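Local coordinates for flagellar basal body rod modification protein (Helicobacter pylori 26695, PDB 4ZZF) that is probably required for flagellar hook formation, perhaps as a scaffold, and is represented here by a truncated fragment that includes its Ig-like domain, at residues Val116-Lys120 against Gly121-Leu125. Numbering follows the deposited sequence.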
# COMPACT_ATOMS: atom_id res chain seq x y z
N VAL A 116 4.42 8.70 -8.93
CA VAL A 116 5.69 9.14 -8.37
C VAL A 116 6.74 9.05 -9.46
O VAL A 116 6.88 8.01 -10.09
CB VAL A 116 6.11 8.31 -7.14
CG1 VAL A 116 7.59 8.53 -6.82
CG2 VAL A 116 5.25 8.65 -5.96
N ILE A 117 7.45 10.15 -9.67
CA ILE A 117 8.47 10.22 -10.70
C ILE A 117 9.84 10.32 -10.07
O ILE A 117 10.04 11.11 -9.15
CB ILE A 117 8.28 11.44 -11.60
CG1 ILE A 117 6.93 11.37 -12.31
CG2 ILE A 117 9.42 11.56 -12.60
CD1 ILE A 117 6.62 12.64 -13.04
N PHE A 118 10.79 9.54 -10.57
CA PHE A 118 12.14 9.66 -10.04
C PHE A 118 13.01 10.50 -10.95
O PHE A 118 13.29 10.15 -12.09
CB PHE A 118 12.73 8.29 -9.77
CG PHE A 118 12.10 7.64 -8.59
CD1 PHE A 118 12.55 7.93 -7.32
CD2 PHE A 118 11.00 6.81 -8.75
CE1 PHE A 118 11.94 7.37 -6.21
CE2 PHE A 118 10.38 6.25 -7.65
CZ PHE A 118 10.85 6.52 -6.38
N ASP A 119 13.39 11.65 -10.40
CA ASP A 119 14.17 12.65 -11.08
C ASP A 119 15.63 12.57 -10.63
O ASP A 119 16.09 13.38 -9.83
CB ASP A 119 13.59 14.04 -10.82
CG ASP A 119 14.08 15.07 -11.81
OD1 ASP A 119 13.73 14.94 -13.00
OD2 ASP A 119 14.80 16.00 -11.40
N LYS A 120 16.33 11.58 -11.17
CA LYS A 120 17.80 11.47 -11.12
C LYS A 120 18.47 11.74 -9.76
O LYS A 120 19.25 12.69 -9.64
CB LYS A 120 18.43 12.43 -12.15
CG LYS A 120 17.78 12.47 -13.55
CD LYS A 120 16.49 13.31 -13.60
CE LYS A 120 15.90 13.39 -14.99
NZ LYS A 120 14.49 13.92 -15.00
N GLY A 121 18.17 10.95 -8.72
CA GLY A 121 17.09 9.99 -8.68
C GLY A 121 16.17 10.47 -7.57
O GLY A 121 15.81 9.72 -6.66
N LYS A 122 15.80 11.75 -7.66
CA LYS A 122 15.00 12.42 -6.64
C LYS A 122 13.49 12.23 -6.84
O LYS A 122 12.96 12.47 -7.93
CB LYS A 122 15.33 13.92 -6.62
CG LYS A 122 16.77 14.23 -6.28
CD LYS A 122 17.07 13.94 -4.80
CE LYS A 122 18.30 14.71 -4.33
NZ LYS A 122 18.67 15.82 -5.26
N PRO A 123 12.79 11.81 -5.79
CA PRO A 123 11.36 11.53 -5.93
C PRO A 123 10.53 12.81 -6.09
O PRO A 123 10.71 13.78 -5.35
CB PRO A 123 11.00 10.80 -4.62
CG PRO A 123 12.31 10.44 -3.98
CD PRO A 123 13.28 11.49 -4.44
N MET A 124 9.64 12.78 -7.08
CA MET A 124 8.65 13.83 -7.31
C MET A 124 7.23 13.25 -7.28
O MET A 124 7.01 12.11 -7.68
CB MET A 124 8.88 14.51 -8.67
CG MET A 124 10.33 14.86 -8.94
SD MET A 124 10.87 16.25 -7.94
CE MET A 124 10.07 17.58 -8.83
N LEU A 125 6.28 14.05 -6.83
CA LEU A 125 4.88 13.66 -6.87
C LEU A 125 4.18 14.29 -8.06
O LEU A 125 4.25 15.51 -8.25
CB LEU A 125 4.17 14.09 -5.60
CG LEU A 125 4.73 13.64 -4.26
CD1 LEU A 125 3.96 14.36 -3.14
CD2 LEU A 125 4.60 12.13 -4.15
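F118 and P123 meet across a β-hairpin with a two-residue loop, K120-G121, closing antiparallel strands 116-119 and 122-125. Four backbone hydrogen bonds define the register: I117 and M124 form one reciprocal pair, D119 and K122 the other. All four are short, but they approach the acceptor differently: the C=O...N angle is 162° for M124 N on I117 O, whereas K122 N, 2.7 Å from D119 O, sits above the carbonyl plane, with a C=O...N angle of 95°. That distortion accompanies a cis K120-G121 peptide. Side chains alternate, with V116, F118, P123 and L125 on one face and I117, D119, K122 and M124 on the other.

Along F118, CB carries CG anti to the carbonyl carbon (chi1 -72°), and one long side of the ring then follows the opposite strand. CD1 lies 3.8 Å from G121 O, which sits at the ring edge, in plane; CE1 reaches P123 CG at 3.8 Å, obliquely to the ring. The ring also packs on F140 of the second subunit; V116 and I117 pair with an antiparallel strand of that subunit, so the sheet continues across the interface. Within the chain, L125 bonds through its backbone to L132, adding a third strand. Deeper on the F118 face, V116 and L125 lie side by side, with CG2 of V116 4.0 Å from CD2 of L125. On the opposite face, M124 CG lies diagonally 3.9 Å from D119 CB.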